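Local coordinates for leucine rich repeat and phosphatase domain containing protein (Entamoeba histolytica, PDB 3EMU), which has a dual-specificity phosphatase domain and is classed as a phosphoric monoester hydrolase, although its own activity and substrates remain to be established, at residues N27-Y30 against I31-N35; I77-I80 against I81-I84; F117-A120 against F121-V124; S135-I138 against L139-K142; E145-L148 against E149-S153. All coordinates share one frame; numbering follows the deposited sequence. Where two conformers were deposited one is given.

Interaction 1. Residues N27-Y30 against I31-N35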
loop_
_atom_site.group_PDB
_atom_site.type_symbol
_atom_site.label_atom_id
_atom_site.label_comp_id
_atom_site.label_asym_id
_atom_site.label_seq_id
_atom_site.Cartn_x
_atom_site.Cartn_y
_atom_site.Cartn_z
ATOM N N ASN A 27 -3.664 -4.763 16.160
ATOM C CA ASN A 27 -4.019 -3.633 16.976
ATOM C C ASN A 27 -5.486 -3.216 16.718
ATOM O O ASN A 27 -5.765 -2.237 16.018
ATOM C CB ASN A 27 -3.017 -2.500 16.764
ATOM C CG ASN A 27 -3.163 -1.418 17.794
ATOM O OD1 ASN A 27 -4.209 -1.315 18.436
ATOM N ND2 ASN A 27 -2.135 -0.612 17.975
ATOM N N VAL A 28 -6.419 -3.967 17.313
ATOM C CA VAL A 28 -7.842 -3.834 17.047
ATOM C C VAL A 28 -8.450 -2.512 17.487
ATOM O O VAL A 28 -9.418 -2.039 16.886
ATOM C CB VAL A 28 -8.647 -5.005 17.653
ATOM C CG1 VAL A 28 -8.417 -6.250 16.831
ATOM C CG2 VAL A 28 -8.227 -5.239 19.119
ATOM N N ASP A 29 -7.877 -1.910 18.522
ATOM C CA ASP A 29 -8.337 -0.611 18.932
ATOM C C ASP A 29 -7.905 0.478 17.922
ATOM O O ASP A 29 -8.646 1.408 17.667
ATOM C CB ASP A 29 -7.829 -0.270 20.326
ATOM C CG ASP A 29 -8.689 0.771 21.013
ATOM O OD1 ASP A 29 -9.940 0.665 20.910
ATOM O OD2 ASP A 29 -8.121 1.695 21.646
ATOM N N TYR A 30 -6.681 0.386 17.415
ATOM C CA TYR A 30 -6.238 1.271 16.358
ATOM C C TYR A 30 -7.179 1.200 15.150
ATOM O O TYR A 30 -7.544 2.212 14.584
ATOM C CB TYR A 30 -4.817 0.910 15.905
ATOM C CG TYR A 30 -4.267 1.801 14.798
ATOM C CD1 TYR A 30 -3.390 2.835 15.084
ATOM C CD2 TYR A 30 -4.651 1.602 13.485
ATOM C CE1 TYR A 30 -2.899 3.642 14.079
ATOM C CE2 TYR A 30 -4.170 2.403 12.468
ATOM C CZ TYR A 30 -3.305 3.418 12.760
ATOM O OH TYR A 30 -2.814 4.184 11.734
ATOM N N ILE A 31 -7.535 -0.018 14.763
ATOM C CA ILE A 31 -8.449 -0.254 13.690
ATOM C C ILE A 31 -9.802 0.407 13.999
ATOM O O ILE A 31 -10.342 1.175 13.194
ATOM C CB ILE A 31 -8.567 -1.788 13.478
ATOM C CG1 ILE A 31 -7.280 -2.311 12.825
ATOM C CG2 ILE A 31 -9.797 -2.179 12.669
ATOM C CD1 ILE A 31 -7.301 -3.816 12.552
ATOM N N HIS A 32 -10.345 0.134 15.183
ATOM C CA HIS A 32 -11.645 0.676 15.612
ATOM C C HIS A 32 -11.644 2.200 15.635
ATOM O O HIS A 32 -12.543 2.839 15.144
ATOM C CB HIS A 32 -12.046 0.133 17.006
ATOM C CG HIS A 32 -13.304 0.743 17.562
ATOM N ND1 HIS A 32 -13.296 1.847 18.387
ATOM C CD2 HIS A 32 -14.608 0.411 17.394
ATOM C CE1 HIS A 32 -14.540 2.172 18.701
ATOM N NE2 HIS A 32 -15.356 1.315 18.114
ATOM N N ASN A 33 -10.617 2.778 16.232
ATOM C CA ASN A 33 -10.578 4.238 16.362
ATOM C C ASN A 33 -10.302 5.017 15.054
ATOM O O ASN A 33 -10.521 6.215 14.992
ATOM C CB ASN A 33 -9.566 4.674 17.448
ATOM C CG ASN A 33 -9.988 4.264 18.886
ATOM O OD1 ASN A 33 -11.088 3.718 19.126
ATOM N ND2 ASN A 33 -9.095 4.529 19.850
ATOM N N ASN A 34 -9.757 4.361 14.042
ATOM C CA ASN A 34 -9.469 5.007 12.769
ATOM C C ASN A 34 -10.464 4.576 11.708
ATOM O O ASN A 34 -10.215 4.760 10.530
ATOM C CB ASN A 34 -8.067 4.641 12.310
ATOM C CG ASN A 34 -7.018 5.355 13.088
ATOM O OD1 ASN A 34 -6.735 6.520 12.810
ATOM N ND2 ASN A 34 -6.418 4.680 14.075
ATOM N N ASN A 35 -11.551 3.950 12.155
ATOM C CA ASN A 35 -12.643 3.527 11.295
ATOM C C ASN A 35 -12.242 2.699 10.094
ATOM O O ASN A 35 -12.796 2.884 8.998
ATOM C CB ASN A 35 -13.439 4.746 10.798
ATOM C CG ASN A 35 -13.940 5.599 11.936
ATOM O OD1 ASN A 35 -13.370 6.661 12.236
ATOM N ND2 ASN A 35 -15.006 5.134 12.600
HETATM O O HOH W 1 -8.455 3.918 22.924
#
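Tyr30 holds CG trans to its backbone N (chi1 -180°) and Asn34 keeps CG on the backbone N side (chi1 -75°), a pairing that brings the amide nitrogen of Asn34 over the Tyr30 ring. Asn34 ND2 hangs 3.4 Å above the plane of that ring, over its centre, while the amide is inclined to the ring by 35°. The same ND2 donates to Tyr30 O at 2.8 Å in a nearly straight bond that stays in the amide plane; Asn34 N reaches this carbonyl only weakly. Tyr30 lies in the short surface helix 28-33, and Asn34 directly follows its last residue. Asn27 is the N-cap, with OD1 accepting from Tyr30 N at 3.2 Å, and a Schellman motif ends the helix, Asn35 with positive phi being the C-prime residue. Beyond the helix, Asn27 ND2 donates to Leu8 O, and the hydroxyl of Tyr30 bonds to His18, whose ring stands roughly perpendicular to the tyrosine. On the outer side, one water donates to Asp29 OD2 at 2.6 Å and accepts from Asn33 ND2 at 3.2 Å, bridging two planes set steeply to each other.

Interaction 2. Residues I77-I80 against I81-I84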
loop_
_atom_site.group_PDB
_atom_site.type_symbol
_atom_site.label_atom_id
_atom_site.label_comp_id
_atom_site.label_asym_id
_atom_site.label_seq_id
_atom_site.Cartn_x
_atom_site.Cartn_y
_atom_site.Cartn_z
ATOM N N ILE A 77 -5.550 -0.479 -6.454
ATOM C CA ILE A 77 -5.996 0.933 -6.472
ATOM C C ILE A 77 -7.537 1.020 -6.324
ATOM O O ILE A 77 -8.088 1.824 -5.549
ATOM C CB ILE A 77 -5.481 1.619 -7.751
ATOM C CG1 ILE A 77 -3.968 1.837 -7.574
ATOM C CG2 ILE A 77 -6.244 2.915 -8.021
ATOM C CD1 ILE A 77 -3.283 2.504 -8.746
ATOM N N LYS A 78 -8.200 0.091 -6.994
ATOM C CA LYS A 78 -9.642 -0.014 -6.978
ATOM C C LYS A 78 -10.230 -0.269 -5.577
ATOM O O LYS A 78 -11.181 0.435 -5.125
ATOM C CB LYS A 78 -10.058 -1.134 -7.943
ATOM C CG LYS A 78 -11.559 -1.142 -8.124
ATOM C CD LYS A 78 -12.107 -2.492 -8.575
ATOM C CE LYS A 78 -13.595 -2.345 -9.026
ATOM N NZ LYS A 78 -14.151 -3.679 -9.530
ATOM N N PHE A 79 -9.671 -1.279 -4.890
ATOM C CA PHE A 79 -10.098 -1.649 -3.533
ATOM C C PHE A 79 -9.809 -0.470 -2.657
ATOM O O PHE A 79 -10.648 -0.042 -1.874
ATOM C CB PHE A 79 -9.293 -2.904 -3.113
ATOM C CG PHE A 79 -9.594 -3.430 -1.720
ATOM C CD1 PHE A 79 -10.707 -4.266 -1.486
ATOM C CD2 PHE A 79 -8.720 -3.163 -0.664
ATOM C CE1 PHE A 79 -10.958 -4.799 -0.204
ATOM C CE2 PHE A 79 -8.957 -3.699 0.618
ATOM C CZ PHE A 79 -10.083 -4.508 0.848
ATOM N N ILE A 80 -8.650 0.161 -2.850
ATOM C CA ILE A 80 -8.364 1.369 -2.049
ATOM C C ILE A 80 -9.349 2.531 -2.300
ATOM O O ILE A 80 -9.826 3.186 -1.380
ATOM C CB ILE A 80 -6.923 1.850 -2.262
ATOM C CG1 ILE A 80 -5.938 0.783 -1.752
ATOM C CG2 ILE A 80 -6.674 3.183 -1.563
ATOM C CD1 ILE A 80 -4.478 1.075 -2.052
ATOM N N ILE A 81 -9.639 2.816 -3.561
ATOM C CA ILE A 81 -10.518 3.953 -3.833
ATOM C C ILE A 81 -11.937 3.614 -3.376
ATOM O O ILE A 81 -12.632 4.471 -2.849
ATOM C CB ILE A 81 -10.423 4.443 -5.334
ATOM C CG1 ILE A 81 -9.197 5.315 -5.462
ATOM C CG2 ILE A 81 -11.627 5.306 -5.690
ATOM C CD1 ILE A 81 -8.663 5.420 -6.811
ATOM N N ARG A 82 -12.360 2.361 -3.536
ATOM C CA ARG A 82 -13.637 1.921 -2.947
ATOM C C ARG A 82 -13.763 2.276 -1.473
ATOM O O ARG A 82 -14.855 2.519 -0.974
ATOM C CB ARG A 82 -13.847 0.412 -3.100
ATOM C CG ARG A 82 -15.106 -0.109 -2.414
ATOM C CD ARG A 82 -15.319 -1.600 -2.675
ATOM N NE ARG A 82 -14.874 -2.491 -1.598
ATOM C CZ ARG A 82 -14.570 -3.782 -1.778
ATOM N NH1 ARG A 82 -14.636 -4.332 -2.980
ATOM N NH2 ARG A 82 -14.188 -4.536 -0.761
ATOM N N SER A 83 -12.644 2.325 -0.752
ATOM C CA SER A 83 -12.717 2.560 0.680
ATOM C C SER A 83 -12.736 4.060 0.968
ATOM O O SER A 83 -13.387 4.524 1.915
ATOM C CB SER A 83 -11.562 1.813 1.430
ATOM O OG SER A 83 -11.409 2.226 2.787
ATOM N N ILE A 84 -11.961 4.808 0.191
ATOM C CA ILE A 84 -11.991 6.268 0.278
ATOM C C ILE A 84 -13.440 6.784 -0.007
ATOM O O ILE A 84 -13.971 7.649 0.691
ATOM C CB ILE A 84 -11.012 6.889 -0.727
ATOM C CG1 ILE A 84 -9.556 6.701 -0.240
ATOM C CG2 ILE A 84 -11.360 8.362 -0.929
ATOM C CD1 ILE A 84 -8.469 7.004 -1.258
#
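Ile77 and Ile81 meet on helix 68-85, which packs its inner face on strands 36-42 and 89-94 of the central sheet of the phosphatase fold and one flank on helix 100-112. Their side chains lie alongside each other and point the same way, with Ile77 CG2 3.7 Å from Ile81 CD1; Ile77 also leans on Tyr111 of helix 100-112. One turn on, Ile80 CG2 and Ile84 CD1 are more loosely matched at 4.2 Å, and both residues press on Phe108. Phe79, its chi1 fully extended (179°), drops its ring toward Ser38, Leu40 and Val90. Arg82 approaches that ring obliquely, with NH2 near Phe79 CE1 and CD1. In the conformer of Arg82 described here, one of two and so tentative, a bend at chi3 (99°) brings one guanidinium face over Phe79 CD1, the two planes being steeply inclined at 69°. In this conformer NH2 also makes a salt bridge with Asp55. Ser83 OG bonds to Glu88 O. Along the backbone, Ile77 O takes the N-H of Ile81 at 2.7 Å. Ile80 O accepts twice, from Ile84 N at 3.1 Å and from Ser83 N at 3.0 Å, the serine donor standing well above the carbonyl plane.

Interaction 3. Residues F117-A120 against F121-V124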
loop_
_atom_site.group_PDB
_atom_site.type_symbol
_atom_site.label_atom_id
_atom_site.label_comp_id
_atom_site.label_asym_id
_atom_site.label_seq_id
_atom_site.Cartn_x
_atom_site.Cartn_y
_atom_site.Cartn_z
ATOM N N PHE A 117 7.631 8.166 -9.378
ATOM C CA PHE A 117 8.072 7.119 -8.499
ATOM C C PHE A 117 8.887 7.669 -7.303
ATOM O O PHE A 117 8.537 7.425 -6.144
ATOM C CB PHE A 117 8.836 5.981 -9.221
ATOM C CG PHE A 117 9.718 5.221 -8.273
ATOM C CD1 PHE A 117 9.142 4.366 -7.320
ATOM C CD2 PHE A 117 11.104 5.457 -8.242
ATOM C CE1 PHE A 117 9.935 3.716 -6.366
ATOM C CE2 PHE A 117 11.901 4.829 -7.300
ATOM C CZ PHE A 117 11.321 3.956 -6.348
ATOM N N ILE A 118 9.929 8.453 -7.589
ATOM C CA ILE A 118 10.893 8.921 -6.565
ATOM C C ILE A 118 10.234 9.817 -5.539
ATOM O O ILE A 118 10.516 9.734 -4.336
ATOM C CB ILE A 118 12.153 9.630 -7.210
ATOM C CG1 ILE A 118 13.268 9.893 -6.163
ATOM C CG2 ILE A 118 11.784 10.969 -7.870
ATOM C CD1 ILE A 118 13.602 8.696 -5.184
ATOM N N ASN A 119 9.338 10.675 -6.000
ATOM C CA ASN A 119 8.664 11.595 -5.105
ATOM C C ASN A 119 7.630 10.888 -4.218
ATOM O O ASN A 119 7.384 11.295 -3.068
ATOM C CB ASN A 119 7.973 12.697 -5.908
ATOM C CG ASN A 119 8.926 13.869 -6.339
ATOM O OD1 ASN A 119 8.554 14.664 -7.227
ATOM N ND2 ASN A 119 10.089 14.013 -5.687
ATOM N N ALA A 120 6.973 9.871 -4.782
ATOM C CA ALA A 120 6.013 9.024 -4.023
ATOM C C ALA A 120 6.829 8.149 -3.013
ATOM O O ALA A 120 6.431 7.970 -1.860
ATOM C CB ALA A 120 5.174 8.147 -4.980
ATOM N N PHE A 121 7.971 7.643 -3.467
ATOM C CA PHE A 121 8.896 6.958 -2.572
ATOM C C PHE A 121 9.330 7.820 -1.363
ATOM O O PHE A 121 9.206 7.402 -0.200
ATOM C CB PHE A 121 10.127 6.436 -3.333
ATOM C CG PHE A 121 11.098 5.745 -2.427
ATOM C CD1 PHE A 121 10.993 4.363 -2.200
ATOM C CD2 PHE A 121 12.043 6.500 -1.689
ATOM C CE1 PHE A 121 11.871 3.728 -1.310
ATOM C CE2 PHE A 121 12.897 5.879 -0.791
ATOM C CZ PHE A 121 12.822 4.496 -0.596
ATOM N N ASN A 122 9.783 9.039 -1.638
ATOM C CA ASN A 122 10.275 9.917 -0.588
ATOM C C ASN A 122 9.227 10.334 0.431
ATOM O O ASN A 122 9.511 10.417 1.643
ATOM C CB ASN A 122 10.861 11.183 -1.184
ATOM C CG ASN A 122 12.145 10.937 -1.896
ATOM O OD1 ASN A 122 12.566 11.759 -2.695
ATOM N ND2 ASN A 122 12.791 9.813 -1.621
ATOM N N LYS A 123 8.040 10.654 -0.077
ATOM C CA LYS A 123 6.915 10.918 0.759
ATOM C C LYS A 123 6.594 9.748 1.724
ATOM O O LYS A 123 6.366 9.976 2.912
ATOM C CB LYS A 123 5.681 11.252 -0.106
ATOM C CG LYS A 123 4.376 11.333 0.715
ATOM C CD LYS A 123 3.242 12.101 -0.002
ATOM C CE LYS A 123 2.048 12.370 0.968
ATOM N NZ LYS A 123 1.129 13.507 0.499
ATOM N N VAL A 124 6.522 8.521 1.218
ATOM C CA VAL A 124 6.276 7.383 2.092
ATOM C C VAL A 124 7.449 7.199 3.077
ATOM O O VAL A 124 7.248 7.095 4.300
ATOM C CB VAL A 124 6.026 6.070 1.310
ATOM C CG1 VAL A 124 5.978 4.855 2.280
ATOM C CG2 VAL A 124 4.719 6.168 0.497
#
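Phe121 sets its CB over one face of the Phe117 ring, 4.1 Å from Phe117 CE1, rather than stacking ring on ring. The two side chains run next to each other in the same direction, and Phe117 CZ comes within 4.2 Å of Phe121 CD1 at an oblique approach. At the edge of the Phe121 ring, in its plane, stands the amide nitrogen ND2 of neighbouring Asn122. Ile118 reaches the same neighbourhood because its CG1 branch is the one directed away from the backbone N (chi1 -170°), which forces CG2 into the crowded position between N and the carbonyl carbon. Its CD1 touches Asn122 ND2 at 3.8 Å and Phe121 CD2 more distantly at 4.4 Å, so the methyl bridges amide and ring. The stretch opens helix 117-127, one of the helices gathered on one side of the sheet in this phosphatase domain. Phe117 faces helix 135-151, where Glu145 OE2 accepts its backbone N-H, while Ala120 and Val124 turn to helix 100-112, meeting Ile106, Met110 and Leu109. Phe121 also touches Ile106 and Ile131. On the other side of the helix Lys123, its chain extended, carries NZ to Gln113 OE1. Backbone bonds follow the regular helical pattern: Phe121 N donates to Phe117 O at 2.7 Å and Val124 N to Ala120 O at 3.1 Å. With chi1 at -71°, the Asn122 amide lies back against Ile118 O, CG at 3.2 Å, without a hydrogen bond to it.

Interaction 4. Residues S135-I138 against L139-K142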
loop_
_atom_site.group_PDB
_atom_site.type_symbol
_atom_site.label_atom_id
_atom_site.label_comp_id
_atom_site.label_asym_id
_atom_site.label_seq_id
_atom_site.Cartn_x
_atom_site.Cartn_y
_atom_site.Cartn_z
ATOM N N SER A 135 14.793 -4.445 -4.778
ATOM C CA SER A 135 14.978 -3.792 -6.082
ATOM C C SER A 135 14.096 -4.319 -7.254
ATOM O O SER A 135 13.723 -3.524 -8.125
ATOM C CB SER A 135 16.451 -3.786 -6.502
ATOM O OG SER A 135 16.858 -5.121 -6.716
ATOM N N GLY A 136 13.761 -5.612 -7.295
ATOM C CA GLY A 136 12.777 -6.077 -8.267
ATOM C C GLY A 136 11.403 -5.395 -8.148
ATOM O O GLY A 136 10.711 -5.146 -9.157
ATOM N N PHE A 137 10.989 -5.073 -6.925
ATOM C CA PHE A 137 9.779 -4.322 -6.755
ATOM C C PHE A 137 9.889 -2.865 -7.204
ATOM O O PHE A 137 8.932 -2.353 -7.793
ATOM C CB PHE A 137 9.265 -4.440 -5.330
ATOM C CG PHE A 137 8.683 -5.800 -5.024
ATOM C CD1 PHE A 137 7.850 -6.444 -5.956
ATOM C CD2 PHE A 137 8.972 -6.449 -3.809
ATOM C CE1 PHE A 137 7.304 -7.686 -5.690
ATOM C CE2 PHE A 137 8.429 -7.723 -3.529
ATOM C CZ PHE A 137 7.583 -8.327 -4.457
ATOM N N ILE A 138 11.036 -2.215 -6.922
ATOM C CA ILE A 138 11.308 -0.839 -7.344
ATOM C C ILE A 138 11.201 -0.764 -8.890
ATOM O O ILE A 138 10.556 0.142 -9.460
ATOM C CB ILE A 138 12.726 -0.365 -6.924
ATOM C CG1 ILE A 138 12.871 -0.207 -5.393
ATOM C CG2 ILE A 138 13.081 0.961 -7.611
ATOM C CD1 ILE A 138 11.842 0.618 -4.735
ATOM N N LEU A 139 11.811 -1.752 -9.540
ATOM C CA LEU A 139 11.781 -1.884 -10.969
ATOM C C LEU A 139 10.342 -1.985 -11.517
ATOM O O LEU A 139 9.993 -1.297 -12.488
ATOM C CB LEU A 139 12.550 -3.134 -11.321
ATOM C CG LEU A 139 13.317 -3.237 -12.614
ATOM C CD1 LEU A 139 14.182 -1.998 -12.827
ATOM C CD2 LEU A 139 14.169 -4.531 -12.528
ATOM N N GLN A 140 9.518 -2.839 -10.908
ATOM C CA GLN A 140 8.091 -2.917 -11.265
ATOM C C GLN A 140 7.327 -1.607 -11.038
ATOM O O GLN A 140 6.352 -1.310 -11.735
ATOM C CB GLN A 140 7.396 -4.052 -10.502
ATOM C CG GLN A 140 7.890 -5.435 -10.908
ATOM C CD GLN A 140 7.177 -6.590 -10.165
ATOM O OE1 GLN A 140 5.952 -6.765 -10.306
ATOM N NE2 GLN A 140 7.948 -7.396 -9.412
ATOM N N LEU A 141 7.748 -0.839 -10.036
ATOM C CA LEU A 141 7.116 0.457 -9.794
ATOM C C LEU A 141 7.479 1.428 -10.924
ATOM O O LEU A 141 6.664 2.229 -11.344
ATOM C CB LEU A 141 7.509 1.022 -8.429
ATOM C CG LEU A 141 6.795 0.354 -7.221
ATOM C CD1 LEU A 141 7.357 0.907 -5.908
ATOM C CD2 LEU A 141 5.240 0.502 -7.277
ATOM N N LYS A 142 8.716 1.311 -11.410
ATOM C CA LYS A 142 9.157 2.121 -12.530
ATOM C C LYS A 142 8.414 1.749 -13.815
ATOM O O LYS A 142 8.184 2.594 -14.645
ATOM C CB LYS A 142 10.688 2.044 -12.698
ATOM C CG LYS A 142 11.375 2.938 -11.708
ATOM C CD LYS A 142 12.879 2.715 -11.692
ATOM C CE LYS A 142 13.558 3.524 -10.556
ATOM N NZ LYS A 142 15.006 3.123 -10.393
#
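Leu139 begins the second turn of helix 135-151, a long helix of the phosphatase fold that packs on helices 68-85, 100-112 and 117-127. Leu139 N donates to Ser135 O at 3.0 Å. Leu139 CB rests 3.5 Å from Gly136 O, while the rest of the side chain stays on the exposed side. Gln140 comes next, on the buried side. With CG pointing back past the backbone N (chi1 -67°), its extended chain passes Gly136 O and runs beside the Phe137 side chain in the same direction. Gln140 NE2 ends 3.6 Å from Phe137 CD1, amide and ring inclined to each other by 44°. The amide is held from outside the segments: OE1 accepts from Tyr70 N, near the start of helix 68-85, and weakly from Leu69 N, and NE2 donates weakly to Glu64 O. Phe137 itself reaches Asn99 and Lys100, where the loop corresponding to the family's phosphate-binding loop probably leads into helix 100-112, and its side chain lies about 6 Å from a bound sulfate, probably from the crystallisation liquor. Leu141 N donates to Phe137 O at 3.0 Å. Its side chain is buried against Leu69, Ala103 and Ile106, with Leu141 CG 3.5 Å from Phe137 O on the way. Lys142 N closes the turn by donating to Ile138 O at 2.9 Å. The lysine chain then extends so that its end, CE and NZ, passes the isoleucine, Lys142 CE lying 3.9 Å from Ile138 CG2.

Interaction 5. Residues E145-L148 against E149-S153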
loop_
_atom_site.group_PDB
_atom_site.type_symbol
_atom_site.label_atom_id
_atom_site.label_comp_id
_atom_site.label_asym_id
_atom_site.label_seq_id
_atom_site.Cartn_x
_atom_site.Cartn_y
_atom_site.Cartn_z
ATOM N N GLU A 145 5.235 3.512 -13.553
ATOM C CA GLU A 145 5.468 4.916 -13.844
ATOM C C GLU A 145 5.325 5.138 -15.384
ATOM O O GLU A 145 4.546 5.999 -15.822
ATOM C CB GLU A 145 6.866 5.296 -13.378
ATOM C CG GLU A 145 7.206 6.786 -13.446
ATOM C CD GLU A 145 8.598 7.090 -12.908
ATOM O OE1 GLU A 145 9.579 6.375 -13.238
ATOM O OE2 GLU A 145 8.722 8.033 -12.129
ATOM N N LYS A 146 6.031 4.318 -16.169
ATOM C CA LYS A 146 5.976 4.402 -17.618
ATOM C C LYS A 146 4.572 4.166 -18.147
ATOM O O LYS A 146 4.141 4.847 -19.085
ATOM C CB LYS A 146 6.879 3.379 -18.261
ATOM C CG LYS A 146 8.286 3.805 -18.438
ATOM C CD LYS A 146 8.483 4.459 -19.801
ATOM C CE LYS A 146 9.660 5.466 -19.725
ATOM N NZ LYS A 146 9.469 6.547 -20.733
ATOM N N LYS A 147 3.878 3.177 -17.578
ATOM C CA LYS A 147 2.516 2.827 -18.040
ATOM C C LYS A 147 1.564 4.004 -17.858
ATOM O O LYS A 147 0.748 4.300 -18.718
ATOM C CB LYS A 147 1.980 1.598 -17.322
ATOM C CG LYS A 147 0.512 1.312 -17.620
ATOM C CD LYS A 147 0.443 0.592 -18.959
ATOM C CE LYS A 147 -0.989 0.314 -19.431
ATOM N NZ LYS A 147 -0.954 -0.486 -20.750
ATOM N N LEU A 148 1.693 4.678 -16.727
ATOM C CA LEU A 148 0.871 5.802 -16.407
ATOM C C LEU A 148 1.176 6.961 -17.385
ATOM O O LEU A 148 0.280 7.673 -17.835
ATOM C CB LEU A 148 1.136 6.244 -14.964
ATOM C CG LEU A 148 0.403 5.527 -13.798
ATOM C CD1 LEU A 148 0.464 6.307 -12.516
ATOM C CD2 LEU A 148 -1.035 5.251 -14.120
ATOM N N GLU A 149 2.441 7.170 -17.688
ATOM C CA GLU A 149 2.806 8.204 -18.637
ATOM C C GLU A 149 2.055 8.054 -19.997
ATOM O O GLU A 149 1.525 9.013 -20.550
ATOM C CB GLU A 149 4.307 8.128 -18.863
ATOM C CG GLU A 149 4.899 9.344 -19.548
ATOM C CD GLU A 149 6.268 9.052 -20.165
ATOM O OE1 GLU A 149 6.958 8.099 -19.688
ATOM O OE2 GLU A 149 6.641 9.781 -21.129
ATOM N N LYS A 150 2.021 6.836 -20.512
ATOM C CA LYS A 150 1.392 6.555 -21.758
ATOM C C LYS A 150 -0.138 6.674 -21.674
ATOM O O LYS A 150 -0.759 7.278 -22.538
ATOM C CB LYS A 150 1.790 5.159 -22.205
ATOM C CG LYS A 150 1.968 5.029 -23.699
ATOM C CD LYS A 150 0.917 5.851 -24.523
ATOM C CE LYS A 150 0.704 5.258 -25.935
ATOM N NZ LYS A 150 1.944 5.383 -26.796
ATOM N N MET A 151 -0.744 6.106 -20.637
ATOM C CA MET A 151 -2.179 6.210 -20.475
ATOM C C MET A 151 -2.595 7.653 -20.339
ATOM O O MET A 151 -3.738 8.010 -20.682
ATOM C CB MET A 151 -2.675 5.471 -19.226
ATOM C CG MET A 151 -2.766 3.921 -19.318
ATOM S SD MET A 151 -3.784 3.236 -17.941
ATOM C CE MET A 151 -3.326 4.368 -16.643
ATOM N N ASN A 152 -1.694 8.490 -19.835
ATOM C CA ASN A 152 -2.086 9.840 -19.464
ATOM C C ASN A 152 -1.657 10.962 -20.422
ATOM O O ASN A 152 -1.828 12.139 -20.104
ATOM C CB ASN A 152 -1.583 10.143 -18.060
ATOM C CG ASN A 152 -2.244 9.249 -17.003
ATOM O OD1 ASN A 152 -3.328 8.687 -17.236
ATOM N ND2 ASN A 152 -1.605 9.133 -15.833
ATOM N N SER A 153 -1.096 10.597 -21.571
ATOM C CA SER A 153 -0.647 11.556 -22.592
ATOM C C SER A 153 -1.797 12.310 -23.253
ATOM O O SER A 153 -2.814 11.676 -23.598
ATOM C CB SER A 153 0.097 10.798 -23.679
ATOM O OG SER A 153 1.432 10.702 -23.212
#
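Leu148 and Met151 form the close part of this contact: Leu148 CD2 and Met151 CE stand 3.5 Å apart. Met151 bends at chi3 (-35°), which swings the terminal methyl back toward the leucine in the preceding turn. The two chains slant across each other rather than running alongside, and Leu148 continues inward to Tyr111 of helix 100-112. Next to this, the Lys147 side chain adds CE, 4.0 Å from Met151 CG. This apolar cluster is close but still at the surface, Leu148 being its better covered member. All of it belongs to the last two turns of helix 135-151, which projects from the body of the phosphatase fold toward the end of the modelled chain. The Lys146-Glu149 side is the polar one. Lys146, bent at chi2 (-91°), curls toward Glu149, and NZ meets Glu149 OE1 at 3.1 Å in a salt bridge between residues three apart. The ammonium approaches on the syn lone pair, the side of the other carboxylate oxygen. Lying on the surface, the pair is probably weakened by solvent. Backbone bonds remain regular at first, Met151 N donating to Lys147 O at 3.0 Å and nearly straight. Asn152 is the first residue to leave helical phi/psi; its N-H reaches Leu148 O in a weak, strongly bent bond, and Asn152 CB lies 3.1 Å from the same Leu148 O. Next, Ser153 turns its hydroxyl back, and Ser153 OG donates to Glu149 O at 3.2 Å.

Overall arrangement
Interactions 1 and 5 are surface contacts on opposite sides of the chain's centre, and polar devices mark both: caps, a bridging water and an amide nitrogen over a ring in one, an exposed salt bridge beside a leucine-methionine contact in the other. Interactions 2, 3 and 4 are partly buried and lean on isoleucine, leucine and phenylalanine. Interactions 4 and 5 share helix 135-151, from its packed beginning to its exposed end. Interactions 3 and 4 touch directly, Phe117 CZ lying 3.7 Å from Ile138 CG2, whereas interaction 3 meets interaction 5 by a polar link. Interaction 2, alone on helix 68-85, backs onto the sheet, its nearest atoms about 6 Å from those of interaction 1.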